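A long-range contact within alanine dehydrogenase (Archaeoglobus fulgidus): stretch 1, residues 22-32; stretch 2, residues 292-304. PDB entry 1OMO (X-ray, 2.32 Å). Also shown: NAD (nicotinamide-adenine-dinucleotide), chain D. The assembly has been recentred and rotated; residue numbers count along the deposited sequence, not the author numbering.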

ATOM      1  N   ASN A  22      18.622  17.452  -1.351  1.00 21.34           N
ATOM      2  CA  ASN A  22      19.180  16.962  -2.600  1.00 24.43           C
ATOM      3  C   ASN A  22      18.376  15.804  -3.152  1.00 21.54           C
ATOM      4  O   ASN A  22      18.165  15.731  -4.357  1.00 22.17           O
ATOM      5  CB  ASN A  22      20.626  16.518  -2.408  1.00 27.24           C
ATOM      6  CG  ASN A  22      21.575  17.684  -2.371  1.00 32.59           C
ATOM      7  OD1 ASN A  22      22.692  17.576  -1.852  1.00 35.84           O
ATOM      8  ND2 ASN A  22      21.143  18.816  -2.927  1.00 34.91           N
ATOM      9  N   ALA A  23      17.947  14.916  -2.257  1.00 18.74           N
ATOM     10  CA  ALA A  23      17.172  13.737  -2.620  1.00 18.45           C
ATOM     11  C   ALA A  23      15.795  14.100  -3.146  1.00 17.92           C
ATOM     12  O   ALA A  23      15.346  13.554  -4.148  1.00 20.11           O
ATOM     13  CB  ALA A  23      17.042  12.795  -1.407  1.00 18.14           C
ATOM     14  N   VAL A  24      15.137  15.044  -2.490  1.00 16.00           N
ATOM     15  CA  VAL A  24      13.807  15.443  -2.915  1.00 17.76           C
ATOM     16  C   VAL A  24      13.853  16.162  -4.256  1.00 17.50           C
ATOM     17  O   VAL A  24      12.976  15.979  -5.103  1.00 17.83           O
ATOM     18  CB  VAL A  24      13.109  16.329  -1.823  1.00 17.41           C
ATOM     19  CG1 VAL A  24      11.779  16.896  -2.330  1.00 20.15           C
ATOM     20  CG2 VAL A  24      12.850  15.486  -0.601  1.00 17.65           C
ATOM     21  N   GLU A  25      14.896  16.957  -4.469  1.00 19.24           N
ATOM     22  CA  GLU A  25      15.046  17.667  -5.737  1.00 19.26           C
ATOM     23  C   GLU A  25      15.240  16.676  -6.900  1.00 20.15           C
ATOM     24  O   GLU A  25      14.581  16.778  -7.957  1.00 19.83           O
ATOM     25  CB  GLU A  25      16.229  18.630  -5.662  1.00 20.05           C
ATOM     26  CG  GLU A  25      16.453  19.437  -6.960  1.00 24.05           C
ATOM     27  CD  GLU A  25      17.323  20.663  -6.729  1.00 27.39           C
ATOM     28  OE1 GLU A  25      18.254  20.591  -5.901  1.00 31.85           O
ATOM     29  OE2 GLU A  25      17.101  21.696  -7.379  1.00 30.05           O
ATOM     30  N   GLU A  26      16.128  15.700  -6.706  1.00 20.01           N
ATOM     31  CA  GLU A  26      16.384  14.694  -7.758  1.00 18.94           C
ATOM     32  C   GLU A  26      15.123  13.836  -7.982  1.00 17.81           C
ATOM     33  O   GLU A  26      14.787  13.482  -9.104  1.00 17.43           O
ATOM     34  CB  GLU A  26      17.610  13.849  -7.366  1.00 18.36           C
ATOM     35  CG  GLU A  26      18.009  12.769  -8.342  1.00 22.47           C
ATOM     36  CD  GLU A  26      18.394  13.278  -9.737  1.00 24.49           C
ATOM     37  OE1 GLU A  26      18.827  12.439 -10.550  1.00 25.16           O
ATOM     38  OE2 GLU A  26      18.282  14.493 -10.031  1.00 26.11           O
ATOM     39  N   ALA A  27      14.408  13.525  -6.903  1.00 18.39           N
ATOM     40  CA  ALA A  27      13.176  12.753  -7.013  1.00 18.12           C
ATOM     41  C   ALA A  27      12.213  13.496  -7.911  1.00 18.22           C
ATOM     42  O   ALA A  27      11.622  12.905  -8.796  1.00 19.41           O
ATOM     43  CB  ALA A  27      12.534  12.561  -5.639  1.00 20.26           C
ATOM     44  N   PHE A  28      12.027  14.792  -7.688  1.00 18.16           N
ATOM     45  CA  PHE A  28      11.107  15.528  -8.556  1.00 20.02           C
ATOM     46  C   PHE A  28      11.606  15.496 -10.000  1.00 20.32           C
ATOM     47  O   PHE A  28      10.834  15.279 -10.929  1.00 21.07           O
ATOM     48  CB  PHE A  28      10.972  16.994  -8.148  1.00 22.85           C
ATOM     49  CG  PHE A  28      10.089  17.223  -6.974  1.00 25.18           C
ATOM     50  CD1 PHE A  28       8.859  16.572  -6.875  1.00 27.67           C
ATOM     51  CD2 PHE A  28      10.486  18.066  -5.955  1.00 26.30           C
ATOM     52  CE1 PHE A  28       8.047  16.756  -5.765  1.00 26.99           C
ATOM     53  CE2 PHE A  28       9.680  18.256  -4.843  1.00 27.82           C
ATOM     54  CZ  PHE A  28       8.459  17.594  -4.750  1.00 27.65           C
ATOM     55  N   ARG A  29      12.897  15.748 -10.179  1.00 20.22           N
ATOM     56  CA  ARG A  29      13.494  15.749 -11.509  1.00 21.07           C
ATOM     57  C   ARG A  29      13.223  14.390 -12.196  1.00 21.47           C
ATOM     58  O   ARG A  29      12.634  14.343 -13.289  1.00 18.83           O
ATOM     59  CB  ARG A  29      14.993  16.033 -11.375  1.00 23.96           C
ATOM     60  CG  ARG A  29      15.720  16.181 -12.688  1.00 28.69           C
ATOM     61  CD  ARG A  29      17.241  16.239 -12.480  1.00 29.56           C
ATOM     62  NE  ARG A  29      17.891  15.688 -13.665  1.00 33.90           N
ATOM     63  CZ  ARG A  29      18.247  14.412 -13.821  1.00 35.14           C
ATOM     64  NH1 ARG A  29      18.041  13.525 -12.851  1.00 35.22           N
ATOM     65  NH2 ARG A  29      18.767  14.011 -14.984  1.00 37.13           N
ATOM     66  N   LEU A  30      13.602  13.286 -11.542  1.00 21.24           N
ATOM     67  CA  LEU A  30      13.367  11.951 -12.121  1.00 23.07           C
ATOM     68  C   LEU A  30      11.894  11.653 -12.458  1.00 23.18           C
ATOM     69  O   LEU A  30      11.598  11.160 -13.541  1.00 25.38           O
ATOM     70  CB  LEU A  30      13.905  10.852 -11.200  1.00 21.43           C
ATOM     71  CG  LEU A  30      15.419  10.851 -11.005  1.00 23.74           C
ATOM     72  CD1 LEU A  30      15.799   9.928  -9.882  1.00 21.97           C
ATOM     73  CD2 LEU A  30      16.101  10.432 -12.312  1.00 21.61           C
ATOM     74  N   TYR A  31      10.965  11.970 -11.566  1.00 22.86           N
ATOM     75  CA  TYR A  31       9.571  11.665 -11.859  1.00 22.50           C
ATOM     76  C   TYR A  31       9.080  12.443 -13.063  1.00 21.82           C
ATOM     77  O   TYR A  31       8.335  11.927 -13.875  1.00 20.17           O
ATOM     78  CB  TYR A  31       8.657  11.937 -10.654  1.00 24.70           C
ATOM     79  CG  TYR A  31       7.250  11.395 -10.857  1.00 26.86           C
ATOM     80  CD1 TYR A  31       7.052  10.177 -11.500  1.00 29.92           C
ATOM     81  CD2 TYR A  31       6.134  12.059 -10.372  1.00 28.56           C
ATOM     82  CE1 TYR A  31       5.786   9.625 -11.657  1.00 29.97           C
ATOM     83  CE2 TYR A  31       4.829  11.508 -10.518  1.00 28.94           C
ATOM     84  CZ  TYR A  31       4.673  10.287 -11.161  1.00 30.33           C
ATOM     85  OH  TYR A  31       3.434   9.672 -11.285  1.00 30.03           O
ATOM     86  N   ALA A  32       9.498  13.688 -13.194  1.00 21.33           N
ATOM     87  CA  ALA A  32       9.049  14.463 -14.337  1.00 23.05           C
ATOM     88  C   ALA A  32       9.661  13.901 -15.641  1.00 23.80           C
ATOM     89  O   ALA A  32       9.086  14.090 -16.702  1.00 22.56           O
ATOM     90  CB  ALA A  32       9.417  15.930 -14.158  1.00 22.07           C
ATOM     91  N   GLY A 292       2.745  16.033  -0.668  1.00 20.52           N
ATOM     92  CA  GLY A 292       3.555  14.921  -0.148  1.00 20.72           C
ATOM     93  C   GLY A 292       3.496  13.728  -1.114  1.00 19.94           C
ATOM     94  O   GLY A 292       2.434  13.121  -1.304  1.00 17.97           O
ATOM     95  N   LEU A 293       4.625  13.381  -1.729  1.00 18.70           N
ATOM     96  CA  LEU A 293       4.613  12.291  -2.706  1.00 18.99           C
ATOM     97  C   LEU A 293       5.437  11.078  -2.283  1.00 19.23           C
ATOM     98  O   LEU A 293       6.481  11.226  -1.646  1.00 18.51           O
ATOM     99  CB  LEU A 293       5.134  12.811  -4.043  1.00 21.30           C
ATOM    100  CG  LEU A 293       4.833  14.259  -4.472  1.00 24.58           C
ATOM    101  CD1 LEU A 293       5.598  14.549  -5.784  1.00 27.63           C
ATOM    102  CD2 LEU A 293       3.365  14.477  -4.658  1.00 21.57           C
ATOM    103  N   ALA A 294       4.991   9.875  -2.644  1.00 18.56           N
ATOM    104  CA  ALA A 294       5.751   8.681  -2.271  1.00 17.99           C
ATOM    105  C   ALA A 294       7.198   8.744  -2.799  1.00 16.91           C
ATOM    106  O   ALA A 294       8.119   8.265  -2.143  1.00 20.78           O
ATOM    107  CB  ALA A 294       5.046   7.388  -2.757  1.00 14.92           C
ATOM    108  N   ILE A 295       7.428   9.350  -3.951  1.00 16.39           N
ATOM    109  CA  ILE A 295       8.810   9.400  -4.427  1.00 16.65           C
ATOM    110  C   ILE A 295       9.718  10.145  -3.445  1.00 18.57           C
ATOM    111  O   ILE A 295      10.894   9.819  -3.350  1.00 19.77           O
ATOM    112  CB  ILE A 295       8.942   9.992  -5.866  1.00 16.29           C
ATOM    113  CG1 ILE A 295       8.340  11.403  -5.939  1.00 14.48           C
ATOM    114  CG2 ILE A 295       8.270   9.073  -6.854  1.00 13.25           C
ATOM    115  CD1 ILE A 295       8.702  12.182  -7.193  1.00 13.73           C
ATOM    116  N   GLN A 296       9.171  11.085  -2.677  1.00 18.63           N
ATOM    117  CA  GLN A 296       9.976  11.817  -1.679  1.00 20.83           C
ATOM    118  C   GLN A 296      10.318  10.902  -0.486  1.00 19.30           C
ATOM    119  O   GLN A 296      11.438  10.939   0.044  1.00 18.64           O
ATOM    120  CB  GLN A 296       9.251  13.099  -1.166  1.00 18.18           C
ATOM    121  CG  GLN A 296       8.925  14.123  -2.274  1.00 22.83           C
ATOM    122  CD  GLN A 296       7.964  15.286  -1.860  1.00 25.76           C
ATOM    123  OE1 GLN A 296       6.883  15.065  -1.333  1.00 25.74           O
ATOM    124  NE2 GLN A 296       8.368  16.515  -2.148  1.00 28.34           N
ATOM    125  N   ASP A 297       9.366  10.073  -0.074  1.00 18.76           N
ATOM    126  CA  ASP A 297       9.599   9.170   1.056  1.00 17.14           C
ATOM    127  C   ASP A 297      10.623   8.075   0.669  1.00 17.12           C
ATOM    128  O   ASP A 297      11.506   7.754   1.439  1.00 16.37           O
ATOM    129  CB  ASP A 297       8.267   8.553   1.510  1.00 16.07           C
ATOM    130  CG  ASP A 297       7.278   9.593   1.961  1.00 17.00           C
ATOM    131  OD1 ASP A 297       7.678  10.434   2.780  1.00 14.50           O
ATOM    132  OD2 ASP A 297       6.099   9.582   1.512  1.00 17.34           O
ATOM    133  N   VAL A 298      10.521   7.513  -0.534  1.00 18.19           N
ATOM    134  CA  VAL A 298      11.508   6.495  -0.932  1.00 20.59           C
ATOM    135  C   VAL A 298      12.916   7.091  -1.116  1.00 21.81           C
ATOM    136  O   VAL A 298      13.908   6.550  -0.577  1.00 21.84           O
ATOM    137  CB  VAL A 298      11.084   5.752  -2.216  1.00 21.54           C
ATOM    138  CG1 VAL A 298      12.168   4.732  -2.606  1.00 23.36           C
ATOM    139  CG2 VAL A 298       9.757   5.012  -1.966  1.00 21.36           C
ATOM    140  N   ALA A 299      13.004   8.211  -1.840  1.00 21.17           N
ATOM    141  CA  ALA A 299      14.288   8.894  -2.066  1.00 20.83           C
ATOM    142  C   ALA A 299      14.967   9.115  -0.721  1.00 21.16           C
ATOM    143  O   ALA A 299      16.118   8.732  -0.491  1.00 22.86           O
ATOM    144  CB  ALA A 299      14.062  10.246  -2.755  1.00 19.36           C
ATOM    145  N   VAL A 300      14.229   9.721   0.186  1.00 20.36           N
ATOM    146  CA  VAL A 300      14.767   9.985   1.484  1.00 19.42           C
ATOM    147  C   VAL A 300      15.061   8.711   2.288  1.00 18.93           C
ATOM    148  O   VAL A 300      16.020   8.676   3.045  1.00 16.89           O
ATOM    149  CB  VAL A 300      13.823  10.917   2.255  1.00 21.00           C
ATOM    150  CG1 VAL A 300      13.819  10.544   3.708  1.00 21.40           C
ATOM    151  CG2 VAL A 300      14.279  12.375   2.087  1.00 17.55           C
ATOM    152  N   ALA A 301      14.244   7.676   2.154  1.00 18.06           N
ATOM    153  CA  ALA A 301      14.520   6.452   2.896  1.00 19.03           C
ATOM    154  C   ALA A 301      15.816   5.789   2.375  1.00 20.53           C
ATOM    155  O   ALA A 301      16.564   5.146   3.139  1.00 20.03           O
ATOM    156  CB  ALA A 301      13.334   5.490   2.793  1.00 19.97           C
ATOM    157  N   LYS A 302      16.086   5.954   1.080  1.00 23.01           N
ATOM    158  CA  LYS A 302      17.306   5.405   0.494  1.00 24.36           C
ATOM    159  C   LYS A 302      18.542   6.004   1.180  1.00 25.29           C
ATOM    160  O   LYS A 302      19.538   5.311   1.430  1.00 25.94           O
ATOM    161  CB  LYS A 302      17.385   5.700  -1.004  1.00 24.75           C
ATOM    162  CG  LYS A 302      18.862   5.814  -1.454  1.00 24.27           C
ATOM    163  CD  LYS A 302      19.054   5.805  -2.952  1.00 25.32           C
ATOM    164  CE  LYS A 302      20.549   5.723  -3.312  1.00 26.28           C
ATOM    165  NZ  LYS A 302      20.723   5.397  -4.745  1.00 28.78           N
ATOM    166  N   VAL A 303      18.491   7.297   1.472  1.00 24.91           N
ATOM    167  CA  VAL A 303      19.619   7.948   2.120  1.00 23.75           C
ATOM    168  C   VAL A 303      19.811   7.467   3.548  1.00 24.54           C
ATOM    169  O   VAL A 303      20.939   7.281   3.992  1.00 24.12           O
ATOM    170  CB  VAL A 303      19.441   9.459   2.112  1.00 24.59           C
ATOM    171  CG1 VAL A 303      20.437  10.108   3.073  1.00 25.14           C
ATOM    172  CG2 VAL A 303      19.646   9.983   0.696  1.00 22.42           C
ATOM    173  N   VAL A 304      18.706   7.294   4.271  1.00 23.85           N
ATOM    174  CA  VAL A 304      18.740   6.809   5.646  1.00 22.81           C
ATOM    175  C   VAL A 304      19.284   5.382   5.678  1.00 23.81           C
ATOM    176  O   VAL A 304      20.065   5.010   6.577  1.00 22.52           O
ATOM    177  CB  VAL A 304      17.320   6.766   6.263  1.00 23.27           C
ATOM    178  CG1 VAL A 304      17.316   5.919   7.543  1.00 21.99           C
ATOM    179  CG2 VAL A 304      16.836   8.176   6.554  1.00 24.16           C
TER
HETATM  180  PA  NAD D 400       0.642  20.942  14.089  1.00 42.62           P
HETATM  181  O1A NAD D 400      -0.683  20.672  14.700  1.00 41.84           O
HETATM  182  O2A NAD D 400       1.903  20.774  14.949  1.00 43.02           O
HETATM  183  O5B NAD D 400       0.859  22.386  13.316  1.00 39.47           O
HETATM  184  C5B NAD D 400      -0.287  23.214  12.847  1.00 35.24           C
HETATM  185  C4B NAD D 400      -0.192  24.570  13.593  1.00 32.55           C
HETATM  186  O4B NAD D 400      -1.337  25.343  13.020  1.00 28.95           O
HETATM  187  C3B NAD D 400      -0.515  24.574  15.162  1.00 31.27           C
HETATM  188  O3B NAD D 400       0.589  25.202  15.928  1.00 28.82           O
HETATM  189  C2B NAD D 400      -1.862  25.322  15.312  1.00 28.97           C
HETATM  190  O2B NAD D 400      -2.152  25.975  16.494  1.00 27.63           O
HETATM  191  C1B NAD D 400      -1.837  26.198  14.021  1.00 29.36           C
HETATM  192  N9A NAD D 400      -3.139  26.536  13.525  1.00 28.41           N
HETATM  193  C8A NAD D 400      -4.312  25.814  13.434  1.00 30.16           C
HETATM  194  N7A NAD D 400      -5.302  26.489  12.889  1.00 31.29           N
HETATM  195  C5A NAD D 400      -4.848  27.698  12.587  1.00 26.49           C
HETATM  196  C6A NAD D 400      -5.483  28.857  11.957  1.00 26.41           C
HETATM  197  N6A NAD D 400      -6.741  28.845  11.598  1.00 24.99           N
HETATM  198  N1A NAD D 400      -4.656  29.954  11.796  1.00 24.17           N
HETATM  199  C2A NAD D 400      -3.356  29.991  12.173  1.00 27.02           C
HETATM  200  N3A NAD D 400      -2.704  28.900  12.789  1.00 25.01           N
HETATM  201  C4A NAD D 400      -3.488  27.770  12.957  1.00 27.03           C
HETATM  202  O3  NAD D 400       0.995  20.177  12.654  1.00 35.43           O
HETATM  203  PN  NAD D 400       2.343  20.102  11.623  1.00 38.15           P
HETATM  204  O1N NAD D 400       3.327  21.144  12.087  1.00 40.39           O
HETATM  205  O2N NAD D 400       2.729  18.648  11.433  1.00 37.75           O
HETATM  206  O5D NAD D 400       1.574  20.675  10.237  1.00 39.15           O
HETATM  207  C5D NAD D 400       0.169  19.979  10.110  1.00 41.45           C
HETATM  208  C4D NAD D 400      -0.496  20.275   8.806  1.00 44.01           C
HETATM  209  O4D NAD D 400       0.482  19.867   7.695  1.00 45.94           O
HETATM  210  C3D NAD D 400      -1.784  19.445   8.508  1.00 43.52           C
HETATM  211  O3D NAD D 400      -2.660  20.113   7.579  1.00 42.92           O
HETATM  212  C2D NAD D 400      -1.160  18.167   7.940  1.00 42.97           C
HETATM  213  O2D NAD D 400      -2.075  17.229   7.477  1.00 41.14           O
HETATM  214  C1D NAD D 400      -0.135  18.791   6.879  1.00 44.29           C
HETATM  215  N1N NAD D 400       1.084  18.022   6.449  1.00 44.63           N
HETATM  216  C2N NAD D 400       1.228  17.984   4.994  1.00 44.12           C
HETATM  217  C3N NAD D 400       2.482  17.429   4.548  1.00 44.92           C
HETATM  218  C7N NAD D 400       2.627  17.379   2.911  1.00 45.93           C
HETATM  219  O7N NAD D 400       3.419  16.530   2.410  1.00 46.39           O
HETATM  220  N7N NAD D 400       1.897  18.273   2.170  1.00 46.40           N
HETATM  221  C4N NAD D 400       3.538  16.959   5.364  1.00 43.63           C
HETATM  222  C5N NAD D 400       3.258  17.063   6.787  1.00 43.73           C
HETATM  223  C6N NAD D 400       2.064  17.585   7.311  1.00 44.10           C

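The two helices, 22-32 and 294-304, pack at an angle of 135° between their N-to-C directions, with axes that approach to 8.6 Å. This close spacing coincides with alanines at the centre of the contact. A23, A27 and A299 all point their CA-to-CB bonds toward the opposing stretch, and the CB of A299 lies 4.1 Å from the CB of A23 and 4.0 Å from the CB of A27. The CA atoms of A23 and A299 are 5.7 Å apart, and the A299 CB also reaches within 3.8 Å of the A23 carbonyl O. A23 O remains engaged in its own helix, accepting a hydrogen bond from A27 N (2.9 Å).

From this centre the contact extends along both helices. Toward the later turns of the second helix, A23 CB meets V303 CG2 at 4.4 Å and V300 CG2 at 4.5 Å, while V24 CG2 touches the same V300 CG2 at 4.4 Å. In the other direction I295 takes over, contributing the largest buried area of any residue in the contact. Its side chain, with chi1 p and chi2 t, places I295 CD1 among three residues of the first helix: 4.2 Å from A27 CB, 3.5 Å from Y31 CB and 4.4 Å from F28 CD1. I295 CD1 also lies 3.4 Å from A27 O, so it packs against backbone as well as side chains. Y31 is closest at CB, and its ring atoms CG and CD2 also lie near I295 CD1, at 4.0 and 4.1 Å.

The CA-to-CB bond of F28 points sideways to the second stretch, but its ring comes nearer. L293 CD1 approaches the ring edge, near its plane, at 3.3 Å from F28 CE1.

At the polar edge, the CA-to-CB bond of Q296 likewise points sideways to the first stretch, but the end of its side chain comes nearer, and Q296 NE2 lies 3.4 Å from V24 CG1. The backbones are closer still here than at A23 and A299, with 5.4 Å between the CA atoms of V24 and Q296. Q296 OE1 is turned back to its own stretch, accepting a nearly linear hydrogen bond from L293 N (2.8 Å, 167°). L293 occupies the N-cap position, so this bond ties the residue before the helix to its first turn. No hydrogen bond crosses between the stretches; the association rests on apolar packing. The charged pair of the first stretch stays outside it: R29 NH1 and E26 OE1 form a salt bridge at 2.7 Å within their own helix, and neither residue touches the second stretch.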